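Local coordinates for NAD(P)-dependent oxidoreductase (Pseudomonas putida, PDB 7A3W), which catalyses NADPH-dependent reduction of imines, and serves as a multifunctional biocatalyst for conjugate reduction and reductive amination, at the interface of chains A and B. Coordinates in Å, arbitrary orientation; residue numbers count along the deposited sequence, not the author numbering. Chains: chain A/B, NAD(P)-dependent oxidoreductase.

Contact 1: the interface of chains A and B. Residues chain A 127, 180-181, 183-184; chain B 215, 218-219.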
ATOM      1  N   MET A 127     -12.857  -5.551   8.920  1.00 15.54           N
ATOM      2  CA  MET A 127     -11.567  -5.228   8.247  1.00 16.54           C
ATOM      3  C   MET A 127     -11.107  -6.413   7.375  1.00 18.44           C
ATOM      4  O   MET A 127      -9.942  -6.931   7.521  1.00 17.64           O
ATOM      5  CB  MET A 127     -10.513  -4.832   9.281  1.00 16.88           C
ATOM      6  CG  MET A 127     -11.041  -3.888  10.395  1.00 16.49           C
ATOM      7  SD  MET A 127     -11.926  -2.439   9.733  1.00 17.04           S
ATOM      8  CE  MET A 127     -10.659  -1.560   8.817  1.00 18.60           C
ATOM      9  N   LEU A 180      -8.528   3.746   8.154  1.00 16.40           N
ATOM     10  CA  LEU A 180      -7.827   2.531   7.689  1.00 17.75           C
ATOM     11  C   LEU A 180      -8.275   2.146   6.270  1.00 17.59           C
ATOM     12  O   LEU A 180      -7.422   1.736   5.478  1.00 15.64           O
ATOM     13  CB  LEU A 180      -8.083   1.410   8.685  1.00 17.23           C
ATOM     14  CG  LEU A 180      -7.447   1.610  10.057  1.00 17.69           C
ATOM     15  CD1 LEU A 180      -7.990   0.573  11.045  1.00 17.52           C
ATOM     16  CD2 LEU A 180      -5.923   1.558   9.985  1.00 18.45           C
ATOM     17  N   TYR A 181      -9.552   2.345   5.910  1.00 17.83           N
ATOM     18  CA  TYR A 181     -10.034   2.065   4.541  1.00 16.71           C
ATOM     19  C   TYR A 181      -9.607   3.179   3.591  1.00 16.50           C
ATOM     20  O   TYR A 181      -9.447   2.868   2.406  1.00 16.94           O
ATOM     21  CB  TYR A 181     -11.542   1.787   4.513  1.00 17.73           C
ATOM     22  CG  TYR A 181     -11.845   0.326   4.771  1.00 17.82           C
ATOM     23  CD1 TYR A 181     -11.390  -0.635   3.885  1.00 16.43           C
ATOM     24  CD2 TYR A 181     -12.572  -0.107   5.877  1.00 17.73           C
ATOM     25  CE1 TYR A 181     -11.660  -1.981   4.074  1.00 17.64           C
ATOM     26  CE2 TYR A 181     -12.829  -1.458   6.091  1.00 17.68           C
ATOM     27  CZ  TYR A 181     -12.374  -2.400   5.183  1.00 18.23           C
ATOM     28  OH  TYR A 181     -12.629  -3.731   5.338  1.00 16.15           O
ATOM     29  N   PHE A 183      -6.634   4.463   3.703  1.00 16.10           N
ATOM     30  CA  PHE A 183      -5.311   3.894   3.434  1.00 16.85           C
ATOM     31  C   PHE A 183      -5.475   2.707   2.492  1.00 15.69           C
ATOM     32  O   PHE A 183      -4.825   2.675   1.423  1.00 15.14           O
ATOM     33  CB  PHE A 183      -4.649   3.518   4.762  1.00 16.13           C
ATOM     34  CG  PHE A 183      -3.460   2.615   4.642  1.00 16.60           C
ATOM     35  CD1 PHE A 183      -2.537   2.746   3.608  1.00 16.77           C
ATOM     36  CD2 PHE A 183      -3.273   1.599   5.559  1.00 16.16           C
ATOM     37  CE1 PHE A 183      -1.455   1.889   3.512  1.00 17.22           C
ATOM     38  CE2 PHE A 183      -2.206   0.726   5.432  1.00 17.41           C
ATOM     39  CZ  PHE A 183      -1.289   0.881   4.423  1.00 15.32           C
ATOM     40  N   TYR A 184      -6.299   1.723   2.878  1.00 15.22           N
ATOM     41  CA  TYR A 184      -6.369   0.454   2.117  1.00 14.76           C
ATOM     42  C   TYR A 184      -6.764   0.702   0.657  1.00 14.60           C
ATOM     43  O   TYR A 184      -6.050   0.214  -0.244  1.00 13.70           O
ATOM     44  CB  TYR A 184      -7.334  -0.547   2.737  1.00 16.12           C
ATOM     45  CG  TYR A 184      -7.382  -1.822   1.937  1.00 16.43           C
ATOM     46  CD1 TYR A 184      -8.263  -1.989   0.890  1.00 16.61           C
ATOM     47  CD2 TYR A 184      -6.513  -2.860   2.204  1.00 16.76           C
ATOM     48  CE1 TYR A 184      -8.296  -3.154   0.136  1.00 17.59           C
ATOM     49  CE2 TYR A 184      -6.548  -4.035   1.483  1.00 17.14           C
ATOM     50  CZ  TYR A 184      -7.445  -4.197   0.450  1.00 18.44           C
ATOM     51  OH  TYR A 184      -7.465  -5.317  -0.318  1.00 20.65           O
TER
ATOM     52  N   MET B 215      -4.346  -3.458   7.774  1.00 17.55           N
ATOM     53  CA  MET B 215      -4.640  -3.114   6.368  1.00 17.58           C
ATOM     54  C   MET B 215      -3.471  -3.524   5.454  1.00 17.46           C
ATOM     55  O   MET B 215      -3.730  -3.867   4.336  1.00 16.76           O
ATOM     56  CB  MET B 215      -4.972  -1.629   6.206  1.00 17.28           C
ATOM     57  CG  MET B 215      -6.030  -1.167   7.174  1.00 19.58           C
ATOM     58  SD  MET B 215      -7.488  -2.245   7.357  1.00 21.06           S
ATOM     59  CE  MET B 215      -8.400  -1.843   5.862  1.00 19.70           C
ATOM     60  N   MET B 218      -4.174  -7.100   4.961  1.00 19.42           N
ATOM     61  CA  MET B 218      -5.334  -7.196   4.034  1.00 19.18           C
ATOM     62  C   MET B 218      -4.866  -6.903   2.604  1.00 18.76           C
ATOM     63  O   MET B 218      -5.331  -7.598   1.688  1.00 17.42           O
ATOM     64  CB  MET B 218      -6.457  -6.232   4.408  1.00 19.63           C
ATOM     65  CG  MET B 218      -7.711  -6.343   3.532  1.00 21.11           C
ATOM     66  SD  MET B 218      -9.049  -5.457   4.370  1.00 20.96           S
ATOM     67  CE  MET B 218     -10.288  -5.303   3.081  1.00 23.72           C
ATOM     68  N   LEU B 219      -3.961  -5.944   2.412  1.00 17.28           N
ATOM     69  CA  LEU B 219      -3.504  -5.533   1.060  1.00 19.44           C
ATOM     70  C   LEU B 219      -2.618  -6.633   0.459  1.00 18.05           C
ATOM     71  O   LEU B 219      -2.749  -6.940  -0.730  1.00 17.94           O
ATOM     72  CB  LEU B 219      -2.788  -4.189   1.138  1.00 20.58           C
ATOM     73  CG  LEU B 219      -2.312  -3.629  -0.206  1.00 22.75           C
ATOM     74  CD1 LEU B 219      -3.500  -3.336  -1.117  1.00 23.39           C
ATOM     75  CD2 LEU B 219      -1.500  -2.354  -0.006  1.00 24.38           C
TER
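This is an apolar helix-to-helix patch between two copies of one protein, and it helps hold the two-fold dimer together. Imine reductases typically work as such dimers, with the active site between the N-terminal domain of one subunit and the C-terminal domain of the other. B:Met215 is the central side chain. Bends at chi2 and chi3 (-45° and -77°) turn the methyl in beside A:Tyr181 and A:Tyr184. The methyl CE lies over the face of the A:Tyr181 ring, 3.9 Å from the ring centroid, as a CH-pi contact. The same CE reaches CB of A:Tyr184 at 3.5 Å. Further back, SD meets the methyl CE of A:Met127 at 3.6 Å. CG packs on CB of A:Leu180. CB of B:Met215 rests against the CD2 side of A:Phe183. B:Met218 is extended beyond CG and lies athwart A:Tyr184. Its CG touches ring atom CE2 of A:Tyr184 at 3.3 Å. Its CE sits over one face of that ring, toward the rim, and also meets OH of A:Tyr181 at 3.6 Å. The backbone N of B:Leu219 lies in plane at the edge of the A:Tyr184 ring. In the fold, helix 205-232 of chain B packs on helix 173-200 of chain A, with A:Met127 reaching in from the end of strand 120-127 in the cofactor-binding domain.

Contact 2: the interface of chains A and B. Residues chain A 194, 208, 211-212, 215; chain B 176, 179-180, 183.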
ATOM      1  N   GLY A 194      -0.070   0.752 -10.910  1.00 18.85           N
ATOM      2  CA  GLY A 194       1.217   0.103 -11.212  1.00 19.55           C
ATOM      3  C   GLY A 194       1.048  -1.143 -12.070  1.00 17.24           C
ATOM      4  O   GLY A 194       1.807  -1.317 -13.032  1.00 16.74           O
ATOM      5  N   PHE A 208       3.852  -9.185 -11.927  1.00 18.53           N
ATOM      6  CA  PHE A 208       3.740  -7.983 -11.066  1.00 19.31           C
ATOM      7  C   PHE A 208       3.321  -8.370  -9.643  1.00 19.52           C
ATOM      8  O   PHE A 208       3.875  -7.837  -8.683  1.00 18.75           O
ATOM      9  CB  PHE A 208       2.785  -6.965 -11.680  1.00 18.56           C
ATOM     10  CG  PHE A 208       2.854  -5.619 -11.010  1.00 18.35           C
ATOM     11  CD1 PHE A 208       3.955  -4.796 -11.183  1.00 17.07           C
ATOM     12  CD2 PHE A 208       1.824  -5.196 -10.179  1.00 18.70           C
ATOM     13  CE1 PHE A 208       3.997  -3.557 -10.564  1.00 17.67           C
ATOM     14  CE2 PHE A 208       1.869  -3.954  -9.560  1.00 18.24           C
ATOM     15  CZ  PHE A 208       2.967  -3.149  -9.751  1.00 17.82           C
ATOM     16  N   LEU A 211       6.350  -9.603  -7.676  1.00 18.26           N
ATOM     17  CA  LEU A 211       7.283  -8.521  -7.260  1.00 20.58           C
ATOM     18  C   LEU A 211       6.626  -7.601  -6.218  1.00 19.45           C
ATOM     19  O   LEU A 211       7.351  -6.868  -5.506  1.00 20.60           O
ATOM     20  CB  LEU A 211       7.719  -7.735  -8.495  1.00 22.82           C
ATOM     21  CG  LEU A 211       8.558  -8.536  -9.501  1.00 23.18           C
ATOM     22  CD1 LEU A 211       8.735  -7.787 -10.800  1.00 24.85           C
ATOM     23  CD2 LEU A 211       9.912  -8.910  -8.926  1.00 25.23           C
ATOM     24  N   SER A 212       5.300  -7.617  -6.097  1.00 18.14           N
ATOM     25  CA  SER A 212       4.582  -6.652  -5.234  1.00 17.34           C
ATOM     26  C   SER A 212       5.051  -6.731  -3.788  1.00 16.71           C
ATOM     27  O   SER A 212       5.145  -5.710  -3.113  1.00 15.93           O
ATOM     28  CB  SER A 212       3.101  -6.805  -5.386  1.00 17.65           C
ATOM     29  OG  SER A 212       2.748  -6.331  -6.663  1.00 18.75           O
ATOM     30  N   MET A 215       7.533  -4.217  -2.378  1.00 16.79           N
ATOM     31  CA  MET A 215       7.033  -2.873  -2.050  1.00 17.52           C
ATOM     32  C   MET A 215       6.115  -2.929  -0.820  1.00 16.37           C
ATOM     33  O   MET A 215       6.145  -1.990  -0.082  1.00 16.09           O
ATOM     34  CB  MET A 215       6.320  -2.236  -3.249  1.00 16.65           C
ATOM     35  CG  MET A 215       7.153  -2.261  -4.489  1.00 17.85           C
ATOM     36  SD  MET A 215       8.912  -1.803  -4.297  1.00 20.23           S
ATOM     37  CE  MET A 215       8.805  -0.019  -4.214  1.00 18.81           C
TER
ATOM     38  N   THR B 176       9.127  -1.893 -14.912  1.00 18.85           N
ATOM     39  CA  THR B 176       8.777  -2.646 -13.692  1.00 18.53           C
ATOM     40  C   THR B 176       9.111  -1.804 -12.461  1.00 17.24           C
ATOM     41  O   THR B 176       8.262  -1.681 -11.572  1.00 15.13           O
ATOM     42  CB  THR B 176       9.473  -4.005 -13.724  1.00 18.93           C
ATOM     43  OG1 THR B 176       8.839  -4.729 -14.783  1.00 20.54           O
ATOM     44  CG2 THR B 176       9.384  -4.773 -12.420  1.00 18.96           C
ATOM     45  N   ALA B 179       6.689   1.024 -12.188  1.00 14.37           N
ATOM     46  CA  ALA B 179       5.353   0.484 -11.836  1.00 15.36           C
ATOM     47  C   ALA B 179       5.323   0.171 -10.331  1.00 14.09           C
ATOM     48  O   ALA B 179       4.363   0.533  -9.656  1.00 13.40           O
ATOM     49  CB  ALA B 179       5.035  -0.736 -12.671  1.00 15.53           C
ATOM     50  N   LEU B 180       6.366  -0.477  -9.804  1.00 15.53           N
ATOM     51  CA  LEU B 180       6.440  -0.772  -8.349  1.00 15.75           C
ATOM     52  C   LEU B 180       6.483   0.513  -7.512  1.00 14.95           C
ATOM     53  O   LEU B 180       5.834   0.563  -6.453  1.00 14.85           O
ATOM     54  CB  LEU B 180       7.647  -1.663  -8.081  1.00 16.55           C
ATOM     55  CG  LEU B 180       7.529  -3.058  -8.665  1.00 17.39           C
ATOM     56  CD1 LEU B 180       8.867  -3.775  -8.687  1.00 17.92           C
ATOM     57  CD2 LEU B 180       6.512  -3.881  -7.893  1.00 18.56           C
ATOM     58  N   PHE B 183       3.018   2.127  -7.385  1.00 15.39           N
ATOM     59  CA  PHE B 183       2.298   1.428  -6.313  1.00 14.99           C
ATOM     60  C   PHE B 183       2.764   1.976  -4.964  1.00 15.08           C
ATOM     61  O   PHE B 183       1.954   2.392  -4.146  1.00 13.48           O
ATOM     62  CB  PHE B 183       2.540  -0.076  -6.456  1.00 15.99           C
ATOM     63  CG  PHE B 183       2.164  -0.904  -5.258  1.00 15.55           C
ATOM     64  CD1 PHE B 183       1.027  -0.622  -4.519  1.00 16.76           C
ATOM     65  CD2 PHE B 183       2.988  -1.934  -4.824  1.00 16.45           C
ATOM     66  CE1 PHE B 183       0.690  -1.373  -3.399  1.00 17.23           C
ATOM     67  CE2 PHE B 183       2.645  -2.694  -3.722  1.00 16.94           C
ATOM     68  CZ  PHE B 183       1.518  -2.398  -2.984  1.00 16.66           C
TER
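CG of A:Phe208 stands opposite its backbone N (chi1 -168°), which carries the ring to B:Leu180 on helix 173-200 of chain B. In B:Leu180, CG lies beside the backbone N (chi1 -67°), and its branches point at helix 205-232 of chain A. The two side chains run antiparallel, side by side. Methyl CD2 of B:Leu180 comes to CE1 of the A:Phe208 ring at 3.7 Å, and the backbone N of B:Leu180 lies in plane at the ring edge. CE1 also meets CB of B:Ala179 at 3.7 Å. The small B:Ala179 side chain probably lets the two copies of helix 173-200 approach here, with its CB 3.3 Å from the carbonyl O of A:Gly194. That same carbonyl sits above one face of the A:Phe208 ring, toward the rim. CD1 of A:Leu211 presses on CG2 of B:Thr176 at 3.5 Å, slightly tighter than usual. CB of A:Leu211 faces both methyls of B:Leu180, 4.1 Å from CD2. A:Met215 repeats its twin's packing on B:Leu180 and B:Phe183. The carbonyl O of A:Ser212 lies in plane at the edge of the B:Phe183 ring. The A:Ser212 hydroxyl OG donates to the A:Phe208 carbonyl O at 2.8 Å, from above the carbonyl plane. This bond ties the serine back to its own helix. The patch joins helix 205-232 of one subunit to helix 173-200 of the other and helps to hold the dimer.

Contact 3: the interface of chains A and B. Residues chain A 230, 272, 286, 289-290, 293; chain B 188-189, 192-193.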
ATOM      1  N   ILE A 230       7.042  11.458  12.379  1.00 22.15           N
ATOM      2  CA  ILE A 230       5.900  12.388  12.597  1.00 22.87           C
ATOM      3  C   ILE A 230       5.705  12.571  14.113  1.00 22.84           C
ATOM      4  O   ILE A 230       5.531  13.718  14.549  1.00 22.20           O
ATOM      5  CB  ILE A 230       4.638  11.889  11.866  1.00 22.76           C
ATOM      6  CG1 ILE A 230       4.841  11.912  10.342  1.00 22.87           C
ATOM      7  CG2 ILE A 230       3.425  12.701  12.286  1.00 23.03           C
ATOM      8  CD1 ILE A 230       3.906  11.025   9.550  1.00 23.58           C
ATOM      9  N   TYR A 272       0.721  16.169  -3.036  1.00 19.88           N
ATOM     10  CA  TYR A 272       1.116  16.273  -1.612  1.00 19.59           C
ATOM     11  C   TYR A 272       2.592  16.677  -1.552  1.00 19.11           C
ATOM     12  O   TYR A 272       2.946  17.516  -0.714  1.00 19.47           O
ATOM     13  CB  TYR A 272       0.841  14.968  -0.860  1.00 21.42           C
ATOM     14  CG  TYR A 272      -0.624  14.628  -0.732  1.00 22.14           C
ATOM     15  CD1 TYR A 272      -1.595  15.594  -0.950  1.00 22.99           C
ATOM     16  CD2 TYR A 272      -1.039  13.361  -0.365  1.00 23.35           C
ATOM     17  CE1 TYR A 272      -2.943  15.305  -0.827  1.00 23.81           C
ATOM     18  CE2 TYR A 272      -2.391  13.049  -0.247  1.00 23.81           C
ATOM     19  CZ  TYR A 272      -3.347  14.026  -0.482  1.00 24.26           C
ATOM     20  OH  TYR A 272      -4.684  13.753  -0.354  1.00 25.57           O
ATOM     21  N   ILE A 286      10.389  12.530   3.350  1.00 18.12           N
ATOM     22  CA  ILE A 286       9.043  12.379   2.730  1.00 17.38           C
ATOM     23  C   ILE A 286       7.962  12.387   3.813  1.00 17.28           C
ATOM     24  O   ILE A 286       6.846  12.793   3.502  1.00 17.87           O
ATOM     25  CB  ILE A 286       8.989  11.128   1.818  1.00 16.00           C
ATOM     26  CG1 ILE A 286       7.781  11.152   0.880  1.00 16.12           C
ATOM     27  CG2 ILE A 286       9.071   9.842   2.625  1.00 16.53           C
ATOM     28  CD1 ILE A 286       7.828  12.241  -0.151  1.00 15.97           C
ATOM     29  N   LEU A 289       5.411  15.351   4.456  1.00 19.22           N
ATOM     30  CA  LEU A 289       4.108  15.527   3.754  1.00 20.42           C
ATOM     31  C   LEU A 289       2.957  15.571   4.775  1.00 21.50           C
ATOM     32  O   LEU A 289       2.004  16.305   4.551  1.00 19.53           O
ATOM     33  CB  LEU A 289       3.902  14.384   2.761  1.00 20.23           C
ATOM     34  CG  LEU A 289       4.308  14.698   1.322  1.00 19.54           C
ATOM     35  CD1 LEU A 289       5.755  15.170   1.216  1.00 20.83           C
ATOM     36  CD2 LEU A 289       4.087  13.471   0.476  1.00 20.52           C
ATOM     37  N   PHE A 290       3.065  14.831   5.871  1.00 21.45           N
ATOM     38  CA  PHE A 290       2.035  14.803   6.939  1.00 22.96           C
ATOM     39  C   PHE A 290       1.811  16.223   7.449  1.00 23.51           C
ATOM     40  O   PHE A 290       0.652  16.608   7.614  1.00 23.13           O
ATOM     41  CB  PHE A 290       2.469  13.904   8.087  1.00 23.02           C
ATOM     42  CG  PHE A 290       1.446  13.801   9.186  1.00 25.01           C
ATOM     43  CD1 PHE A 290       1.456  14.697  10.235  1.00 25.98           C
ATOM     44  CD2 PHE A 290       0.513  12.775   9.196  1.00 25.05           C
ATOM     45  CE1 PHE A 290       0.537  14.578  11.269  1.00 27.35           C
ATOM     46  CE2 PHE A 290      -0.414  12.670  10.221  1.00 25.88           C
ATOM     47  CZ  PHE A 290      -0.395  13.567  11.264  1.00 24.17           C
ATOM     48  N   MET A 293       0.142  18.391   4.824  1.00 22.23           N
ATOM     49  CA  MET A 293      -1.252  17.920   4.633  1.00 23.72           C
ATOM     50  C   MET A 293      -2.145  18.287   5.811  1.00 27.58           C
ATOM     51  O   MET A 293      -3.348  18.571   5.592  1.00 26.43           O
ATOM     52  CB  MET A 293      -1.257  16.397   4.479  1.00 22.43           C
ATOM     53  CG  MET A 293      -0.747  15.943   3.129  1.00 21.03           C
ATOM     54  SD  MET A 293      -0.371  14.175   3.177  1.00 22.45           S
ATOM     55  CE  MET A 293      -2.036  13.535   3.040  1.00 22.81           C
TER
ATOM     56  N   PHE B 188       1.733   5.066  -0.132  1.00 14.78           N
ATOM     57  CA  PHE B 188       2.299   5.860   0.975  1.00 15.53           C
ATOM     58  C   PHE B 188       1.456   7.126   1.130  1.00 15.49           C
ATOM     59  O   PHE B 188       1.135   7.487   2.269  1.00 15.91           O
ATOM     60  CB  PHE B 188       3.773   6.193   0.759  1.00 16.21           C
ATOM     61  CG  PHE B 188       4.395   6.896   1.938  1.00 17.70           C
ATOM     62  CD1 PHE B 188       4.682   6.201   3.111  1.00 17.04           C
ATOM     63  CD2 PHE B 188       4.692   8.246   1.876  1.00 17.96           C
ATOM     64  CE1 PHE B 188       5.257   6.853   4.184  1.00 17.97           C
ATOM     65  CE2 PHE B 188       5.241   8.903   2.973  1.00 19.62           C
ATOM     66  CZ  PHE B 188       5.547   8.196   4.110  1.00 18.74           C
ATOM     67  N   ALA B 189       1.056   7.747   0.022  1.00 16.63           N
ATOM     68  CA  ALA B 189       0.181   8.934   0.085  1.00 15.21           C
ATOM     69  C   ALA B 189      -1.169   8.537   0.715  1.00 15.91           C
ATOM     70  O   ALA B 189      -1.711   9.316   1.549  1.00 16.44           O
ATOM     71  CB  ALA B 189       0.008   9.535  -1.267  1.00 15.48           C
ATOM     72  N   LEU B 192      -0.720   8.296   4.489  1.00 17.54           N
ATOM     73  CA  LEU B 192      -0.684   9.664   5.061  1.00 19.23           C
ATOM     74  C   LEU B 192      -2.108  10.207   5.129  1.00 19.24           C
ATOM     75  O   LEU B 192      -2.462  10.797   6.159  1.00 16.59           O
ATOM     76  CB  LEU B 192       0.179  10.586   4.189  1.00 20.36           C
ATOM     77  CG  LEU B 192       1.666  10.280   4.207  1.00 20.04           C
ATOM     78  CD1 LEU B 192       2.369  11.005   3.062  1.00 20.55           C
ATOM     79  CD2 LEU B 192       2.242  10.660   5.558  1.00 19.62           C
ATOM     80  N   GLU B 193      -2.869  10.047   4.056  1.00 19.25           N
ATOM     81  CA  GLU B 193      -4.273  10.528   3.978  1.00 19.34           C
ATOM     82  C   GLU B 193      -5.106   9.924   5.131  1.00 18.83           C
ATOM     83  O   GLU B 193      -5.833  10.665   5.802  1.00 17.57           O
ATOM     84  CB  GLU B 193      -4.790  10.174   2.598  1.00 20.35           C
ATOM     85  CG  GLU B 193      -6.126  10.767   2.291  1.00 22.21           C
ATOM     86  CD  GLU B 193      -6.431  10.793   0.798  1.00 22.76           C
ATOM     87  OE1 GLU B 193      -5.573  11.307   0.016  1.00 24.75           O
ATOM     88  OE2 GLU B 193      -7.511  10.334   0.416  1.00 22.31           O
TER
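A:Tyr272 and B:Glu193 meet nearly perpendicular, with ring and carboxylate planes 71° apart. The phenol OH donates a hydrogen bond to carboxylate OE1 of B:Glu193 at 2.6 Å. OE1 lies in plane at the ring edge, while the hydroxyl approaches from above the carboxylate plane, 42° out of it. B:Glu193 reaches this point with CG opposite its backbone N (chi1 -172°) and an extended chain. Methyl CE of A:Met293 rests on one face of the tyrosine ring, toward the rim, and probably helps to fix its tilt. A phenylalanine at A:Tyr272 would probably leave the B:Glu193 carboxylate without this hydroxyl partner and free to turn. Beside the polar pair, B:Leu192 lies across both A:Leu289 and A:Met293. Its CD1 meets CB of A:Leu289 at 3.7 Å, and its CB meets SD of A:Met293 at 3.8 Å. Its other methyl, CD2, points to CB of A:Phe290. A:Ile286 and B:Phe188 lie alongside each other, pointing opposite ways, with CG2 of the isoleucine 4.0 Å from ring atom CE2 of B:Phe188. The site fastens the C-terminal end of one subunit to helix 173-200 of its partner, adding a directed polar bond to the apolar packing of the dimer.

The contacts are spread along one dimer interface. Between the centres of their C-alpha atoms, contacts 1 and 2 lie about 18 Å apart, contacts 1 and 3 about 16 Å, and contacts 2 and 3 about 20 Å. Helix 173-200 takes part in all of them. Contacts 1 and 2 pair it with helix 205-232 from the other chain. They are overlapping parts of symmetry-related surfaces, since Met215, Leu180 and Phe183 recur with the chains exchanged. Contact 3 uses a later stretch of helix 173-200 against the partner's C-terminal segments and the far end of helix 205-232, through Ile230. Pairing along much of the helix probably keeps the two subunits in fixed register.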